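PDB 3ALJ: 2-methyl-3-hydroxypyridine-5-carboxylic acid oxygenase from Mesorhizobium loti, which probably catalyses the FAD-dependent oxygenation and ring opening of 2-methyl-3-hydroxypyridine-5-carboxylic acid, a reaction of vitamin B6 breakdown. Local coordinates for residues A301-V306 / P334-C339; N307-S312 / D369-V374. One frame throughout, in Å; residues are numbered along the deposited sequence.

Overall arrangement
After the Rossmann-type strands that start at 13-17, the chain reaches helix 300-314, which supplies a segment to both contacts. Its first turns, 301-306, stand beside the flavin; the next turns, 307-312, lead away from it. The chain then returns along helix 321-349, where contact 1 closes a mostly helical excursion of 27 residues. Further on, the loop between the short strands 368-369 and 374-375 comes back to helix 300-314 in contact 2. The two closures cross, because 307-312 leaves from within the loop that contact 1 closes. Their centres lie about 11 Å apart, and Val306 packs on Pro370 between them. Contact 1 ties helix 321-349, and contact 2 the late loop 369-374, to the helix that touches the flavin.

Contact 1: residues A301-V306 / P334-C339; sequences AGCAMV and PITDRC. With FAD (flavin-adenine dinucleotide), chain B.
With SG of Cys303 anti to its carbonyl carbon (chi1 -73°) and SG of Cys339 anti to its backbone N (chi1 -179°), the two sulfurs are brought within 4.1 Å between helices 300-314 and 321-349. That is van der Waals spacing, far too long for a disulfide; Cys303 SG is instead linked covalently to a beta-mercaptoethanol, probably from the crystallisation liquor. Thr336 supplies the rest of the touch: its OG1 lies 3.7 Å from Cys303 CB and comes almost equally near Cys303 SG. The hydroxyl's polar partner is the side-chain oxygen OD1 of Asn307, one turn further along helix 300-314, so a hydrogen bond joins the two helices just beside the sulfur packing. Met293, in a loop, touches both cysteines.

The N-terminal end of segment 301-306 serves the cofactor. Ala301 N donates to FAD N1 at 3.0 Å in a nearly straight bond (176°), while the bond from Gly302 N to FAD O2, 3.1 Å long, is bent and weak. Ala301 CB also closes on that O2, at 3.2 Å. Two backbone amides near the start of helix 300-314 thus point at the N1-C2=O2 edge of the flavin, an arrangement consistent with stabilising negative charge at N1 when the flavin is reduced, as it is in this crystal.

Contact 2: residues N307-S312 / D369-V374; sequences NAFSLS and DPLRRV
The ring of Phe309 meets Leu371 CD2 obliquely, with CE2 at 3.6 Å and CZ at 3.7 Å from that one methyl, and Pro370 CB stands further off, 4.5 Å from Phe309 CD2. The Phe309 ring reaches the loop because CG is anti to the backbone N (chi1 -170°). Leu371 crosses it at about a right angle, offering a branch end instead of lying alongside.

The second flat group, the carboxylate of Asp369, folds the loop that carries these apolar residues. Leu371 N donates to Asp369 OD1 at 2.9 Å from above the carboxylate plane, 64° out of it, and so forms an Asx turn. Asp369 OD2 takes a weak bond from Arg372 N and a salt bridge from Arg61. Arg373 and Val374 both face Asp369 in a G1 beta bulge, Arg373 having the left-handed helical backbone such a bulge uses; Asp369 N to Val374 O, at 2.7 Å, secures the turn.

A water bridges the segments beside the apolar touch, donating to Ser310 OG at 2.8 Å and, weakly, to Pro370 O at 3.3 Å. Ser310 OG is bonded to Val306 O in its own helix, and Pro370 O also accepts from Gln313.

Around this partly buried junction, Arg61 and Val62 of helix 57-65 pack on Pro370, and Arg373 touches Arg331 of helix 321-349, so the loop between strands 368-369 and 374-375 lies against three helices, 300-314 included, while Ala29 of helix 21-32 backs Phe309.

Contact 1: residues A301-V306 / P334-C339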
loop_
_atom_site.group_PDB
_atom_site.type_symbol
_atom_site.label_atom_id
_atom_site.label_comp_id
_atom_site.label_asym_id
_atom_site.label_seq_id
_atom_site.Cartn_x
_atom_site.Cartn_y
_atom_site.Cartn_z
ATOM N N ALA A 301 -0.075 1.646 1.891
ATOM C CA ALA A 301 1.205 1.032 2.123
ATOM C C ALA A 301 2.251 2.042 2.591
ATOM O O ALA A 301 3.091 1.692 3.437
ATOM C CB ALA A 301 1.769 0.300 0.872
ATOM N N GLY A 302 2.163 3.313 2.171
ATOM C CA GLY A 302 3.159 4.313 2.672
ATOM C C GLY A 302 3.004 4.470 4.173
ATOM O O GLY A 302 4.034 4.473 4.869
ATOM N N CYS A 303 1.755 4.621 4.635
ATOM C CA CYS A 303 1.550 4.716 6.098
ATOM C C CYS A 303 1.888 3.390 6.784
ATOM O O CYS A 303 2.544 3.409 7.844
ATOM C CB CYS A 303 0.090 5.063 6.389
ATOM S SG CYS A 303 -0.276 6.805 5.981
ATOM N N ALA A 304 1.615 2.238 6.176
ATOM C CA ALA A 304 1.968 0.977 6.800
ATOM C C ALA A 304 3.491 0.895 6.972
ATOM O O ALA A 304 3.955 0.476 8.048
ATOM C CB ALA A 304 1.521 -0.222 5.938
ATOM N N MET A 305 4.239 1.293 5.957
ATOM C CA MET A 305 5.692 1.207 5.994
ATOM C C MET A 305 6.266 2.253 6.937
ATOM O O MET A 305 7.204 1.915 7.710
ATOM C CB MET A 305 6.211 1.374 4.566
ATOM C CG MET A 305 5.880 0.122 3.746
ATOM S SD MET A 305 6.398 0.337 1.970
ATOM C CE MET A 305 8.206 0.209 2.160
ATOM N N VAL A 306 5.816 3.491 6.866
ATOM C CA VAL A 306 6.263 4.548 7.881
ATOM C C VAL A 306 5.993 4.045 9.286
ATOM O O VAL A 306 6.849 4.180 10.137
ATOM C CB VAL A 306 5.580 5.878 7.607
ATOM C CG1 VAL A 306 5.734 6.854 8.791
ATOM C CG2 VAL A 306 6.262 6.532 6.354
ATOM N N PRO A 334 -1.199 10.245 14.620
ATOM C CA PRO A 334 -1.960 11.343 14.048
ATOM C C PRO A 334 -1.763 11.589 12.541
ATOM O O PRO A 334 -2.719 11.952 11.834
ATOM C CB PRO A 334 -1.542 12.578 14.884
ATOM C CG PRO A 334 -1.218 11.954 16.252
ATOM C CD PRO A 334 -0.471 10.669 15.865
ATOM N N ILE A 335 -0.554 11.376 12.047
ATOM C CA ILE A 335 -0.319 11.523 10.596
ATOM C C ILE A 335 -1.244 10.533 9.817
ATOM O O ILE A 335 -1.841 10.850 8.784
ATOM C CB ILE A 335 1.164 11.236 10.266
ATOM C CG1 ILE A 335 2.081 12.111 11.231
ATOM C CG2 ILE A 335 1.363 11.426 8.778
ATOM C CD1 ILE A 335 3.547 11.768 10.992
ATOM N N THR A 336 -1.325 9.311 10.303
ATOM C CA THR A 336 -2.150 8.254 9.643
ATOM C C THR A 336 -3.623 8.537 9.819
ATOM O O THR A 336 -4.371 8.379 8.840
ATOM C CB THR A 336 -1.823 6.901 10.282
ATOM O OG1 THR A 336 -0.531 6.452 9.800
ATOM C CG2 THR A 336 -2.867 5.847 9.774
ATOM N N ASP A 337 -4.096 9.022 11.015
ATOM C CA ASP A 337 -5.477 9.274 11.166
ATOM C C ASP A 337 -5.924 10.389 10.216
ATOM O O ASP A 337 -6.973 10.328 9.600
ATOM C CB ASP A 337 -5.730 9.776 12.606
ATOM C CG ASP A 337 -5.817 8.699 13.601
ATOM O OD1 ASP A 337 -5.903 7.516 13.294
ATOM O OD2 ASP A 337 -5.749 9.081 14.805
ATOM N N ARG A 338 -5.067 11.414 10.071
ATOM C CA ARG A 338 -5.398 12.548 9.160
ATOM C C ARG A 338 -5.419 12.118 7.721
ATOM O O ARG A 338 -6.291 12.460 6.952
ATOM C CB ARG A 338 -4.364 13.720 9.277
ATOM C CG ARG A 338 -4.658 14.525 10.555
ATOM C CD ARG A 338 -3.808 15.868 10.652
ATOM N NE ARG A 338 -2.367 15.614 10.602
ATOM C CZ ARG A 338 -1.562 15.413 11.667
ATOM N NH1 ARG A 338 -2.121 15.457 12.902
ATOM N NH2 ARG A 338 -0.273 15.192 11.513
ATOM N N CYS A 339 -4.414 11.282 7.366
ATOM C CA CYS A 339 -4.351 10.812 5.971
ATOM C C CYS A 339 -5.541 9.861 5.575
ATOM O O CYS A 339 -6.145 10.007 4.549
ATOM C CB CYS A 339 -2.983 10.137 5.746
ATOM S SG CYS A 339 -2.747 9.522 4.061
HETATM P PA FAD B . -1.192 -6.834 3.433
HETATM O O1A FAD B . -0.464 -6.253 2.262
HETATM O O2A FAD B . -2.552 -7.208 3.301
HETATM O O5B FAD B . -0.329 -8.083 3.900
HETATM C C5B FAD B . -0.765 -8.926 5.017
HETATM C C4B FAD B . -0.010 -10.213 4.751
HETATM O O4B FAD B . -0.383 -11.013 5.925
HETATM C C3B FAD B . -0.478 -10.999 3.582
HETATM O O3B FAD B . 0.635 -11.520 2.826
HETATM C C2B FAD B . -1.406 -12.096 4.219
HETATM O O2B FAD B . -1.449 -13.317 3.460
HETATM C C1B FAD B . -0.729 -12.399 5.515
HETATM N N9A FAD B . -1.613 -12.787 6.567
HETATM C C8A FAD B . -2.935 -12.463 6.773
HETATM N N7A FAD B . -3.390 -12.967 7.931
HETATM C C5A FAD B . -2.322 -13.653 8.490
HETATM C C6A FAD B . -2.159 -14.296 9.715
HETATM N N6A FAD B . -3.212 -14.411 10.592
HETATM N N1A FAD B . -0.957 -14.823 9.957
HETATM C C2A FAD B . 0.061 -14.759 9.091
HETATM N N3A FAD B . -0.015 -14.110 7.893
HETATM C C4A FAD B . -1.225 -13.539 7.640
HETATM N N1 FAD B . -1.055 1.805 -0.927
HETATM C C2 FAD B . -0.072 2.575 -1.356
HETATM O O2 FAD B . 0.860 2.957 -0.630
HETATM N N3 FAD B . -0.060 3.011 -2.682
HETATM C C4 FAD B . -1.045 2.619 -3.590
HETATM O O4 FAD B . -0.900 2.920 -4.833
HETATM C C4X FAD B . -2.071 1.828 -3.102
HETATM N N5 FAD B . -3.172 1.492 -3.962
HETATM C C5X FAD B . -4.226 0.760 -3.447
HETATM C C6 FAD B . -5.367 0.503 -4.227
HETATM C C7 FAD B . -6.384 -0.278 -3.741
HETATM C C7M FAD B . -7.623 -0.556 -4.640
HETATM C C8 FAD B . -6.339 -0.765 -2.452
HETATM C C8M FAD B . -7.483 -1.616 -1.854
HETATM C C9 FAD B . -5.211 -0.511 -1.658
HETATM C C9A FAD B . -4.153 0.300 -2.138
HETATM N N10 FAD B . -2.984 0.617 -1.316
HETATM C C10 FAD B . -2.007 1.405 -1.798
HETATM C "C1'" FAD B . -2.946 0.113 0.138
HETATM C "C2'" FAD B . -2.056 -1.121 0.213
HETATM O "O2'" FAD B . -2.551 -2.119 -0.705
HETATM C "C3'" FAD B . -2.164 -1.739 1.619
HETATM O "O3'" FAD B . -2.324 -0.621 2.572
HETATM C "C4'" FAD B . -0.964 -2.472 2.056
HETATM O "O4'" FAD B . -0.813 -3.606 1.154
HETATM C "C5'" FAD B . -1.120 -3.035 3.430
HETATM O "O5'" FAD B . 0.064 -3.751 3.767
HETATM P P FAD B . -0.011 -4.700 5.028
HETATM O O1P FAD B . 1.307 -5.347 5.097
HETATM O O2P FAD B . -0.545 -3.995 6.236
HETATM O O3P FAD B . -1.155 -5.781 4.656
#

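Contact 2: residues N307-S312 / D369-V374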
loop_
_atom_site.group_PDB
_atom_site.type_symbol
_atom_site.label_atom_id
_atom_site.label_comp_id
_atom_site.label_asym_id
_atom_site.label_seq_id
_atom_site.Cartn_x
_atom_site.Cartn_y
_atom_site.Cartn_z
ATOM N N ASN A 307 4.806 3.507 9.544
ATOM C CA ASN A 307 4.492 3.047 10.936
ATOM C C ASN A 307 5.302 1.873 11.354
ATOM O O ASN A 307 5.795 1.892 12.497
ATOM C CB ASN A 307 2.981 2.820 11.037
ATOM C CG ASN A 307 2.156 4.067 10.835
ATOM O OD1 ASN A 307 0.905 3.986 10.498
ATOM N ND2 ASN A 307 2.732 5.149 11.003
ATOM N N ALA A 308 5.591 0.950 10.444
ATOM C CA ALA A 308 6.409 -0.176 10.830
ATOM C C ALA A 308 7.830 0.272 11.110
ATOM O O ALA A 308 8.517 -0.163 12.079
ATOM C CB ALA A 308 6.361 -1.218 9.744
ATOM N N PHE A 309 8.368 1.183 10.261
ATOM C CA PHE A 309 9.720 1.617 10.526
ATOM C C PHE A 309 9.792 2.447 11.763
ATOM O O PHE A 309 10.780 2.291 12.538
ATOM C CB PHE A 309 10.189 2.486 9.270
ATOM C CG PHE A 309 11.670 2.819 9.300
ATOM C CD1 PHE A 309 12.592 1.897 8.818
ATOM C CD2 PHE A 309 12.070 4.024 9.904
ATOM C CE1 PHE A 309 13.954 2.193 8.888
ATOM C CE2 PHE A 309 13.449 4.360 9.971
ATOM C CZ PHE A 309 14.359 3.451 9.511
ATOM N N SER A 310 8.791 3.274 11.995
ATOM C CA SER A 310 8.730 4.132 13.192
ATOM C C SER A 310 8.665 3.285 14.458
ATOM O O SER A 310 9.236 3.686 15.504
ATOM C CB SER A 310 7.519 5.046 13.168
ATOM O OG SER A 310 7.691 5.960 12.054
ATOM N N LEU A 311 7.988 2.156 14.423
ATOM C CA LEU A 311 7.950 1.198 15.587
ATOM C C LEU A 311 9.352 0.859 15.956
ATOM O O LEU A 311 9.736 0.840 17.185
ATOM C CB LEU A 311 7.073 -0.065 15.176
ATOM C CG LEU A 311 7.001 -1.093 16.329
ATOM C CD1 LEU A 311 6.303 -0.570 17.558
ATOM C CD2 LEU A 311 6.217 -2.272 15.750
ATOM N N SER A 312 10.146 0.466 14.979
ATOM C CA SER A 312 11.560 0.113 15.222
ATOM C C SER A 312 12.341 1.226 15.878
ATOM O O SER A 312 13.180 0.955 16.759
ATOM C CB SER A 312 12.271 -0.455 13.951
ATOM O OG SER A 312 12.731 0.556 13.045
ATOM N N ASP A 369 9.311 12.749 6.323
ATOM C CA ASP A 369 10.503 11.905 6.228
ATOM C C ASP A 369 10.657 11.123 7.537
ATOM O O ASP A 369 11.030 11.692 8.561
ATOM C CB ASP A 369 11.738 12.807 6.087
ATOM C CG ASP A 369 12.960 11.995 6.197
ATOM O OD1 ASP A 369 12.957 10.777 5.995
ATOM O OD2 ASP A 369 14.028 12.565 6.428
ATOM N N PRO A 370 10.399 9.817 7.540
ATOM C CA PRO A 370 10.521 9.062 8.744
ATOM C C PRO A 370 11.956 8.952 9.225
ATOM O O PRO A 370 12.130 8.637 10.441
ATOM C CB PRO A 370 9.964 7.652 8.297
ATOM C CG PRO A 370 10.300 7.626 6.833
ATOM C CD PRO A 370 10.006 9.021 6.378
ATOM N N LEU A 371 13.009 9.150 8.405
ATOM C CA LEU A 371 14.413 8.927 8.894
ATOM C C LEU A 371 14.781 10.119 9.796
ATOM O O LEU A 371 15.319 9.914 10.921
ATOM C CB LEU A 371 15.317 8.817 7.667
ATOM C CG LEU A 371 14.930 7.753 6.595
ATOM C CD1 LEU A 371 16.138 7.571 5.675
ATOM C CD2 LEU A 371 14.641 6.473 7.367
ATOM N N ARG A 372 14.511 11.321 9.320
ATOM C CA ARG A 372 14.790 12.555 10.117
ATOM C C ARG A 372 13.673 12.997 10.979
ATOM O O ARG A 372 13.865 13.903 11.864
ATOM C CB ARG A 372 15.078 13.758 9.225
ATOM C CG ARG A 372 16.405 13.512 8.531
ATOM C CD ARG A 372 16.798 14.653 7.617
ATOM N NE ARG A 372 16.959 15.849 8.409
ATOM C CZ ARG A 372 16.433 16.999 8.026
ATOM N NH1 ARG A 372 15.833 17.042 6.843
ATOM N NH2 ARG A 372 16.612 18.106 8.768
ATOM N N ARG A 373 12.467 12.428 10.819
ATOM C CA ARG A 373 11.297 12.801 11.598
ATOM C C ARG A 373 10.890 14.262 11.393
ATOM O O ARG A 373 10.513 14.984 12.325
ATOM C CB ARG A 373 11.462 12.480 13.154
ATOM C CG ARG A 373 11.970 11.067 13.363
ATOM C CD ARG A 373 12.086 10.877 14.893
ATOM N NE ARG A 373 12.972 9.745 15.077
ATOM C CZ ARG A 373 12.875 8.927 16.163
ATOM N NH1 ARG A 373 13.790 7.953 16.231
ATOM N NH2 ARG A 373 11.888 9.167 17.061
ATOM N N VAL A 374 10.981 14.732 10.135
ATOM C CA VAL A 374 10.493 16.119 9.793
ATOM C C VAL A 374 9.736 16.041 8.532
ATOM O O VAL A 374 9.826 14.968 7.832
ATOM C CB VAL A 374 11.729 17.049 9.526
ATOM C CG1 VAL A 374 12.572 17.191 10.909
ATOM C CG2 VAL A 374 12.606 16.532 8.397
HETATM O O HOH W 1 9.221 8.259 12.046
#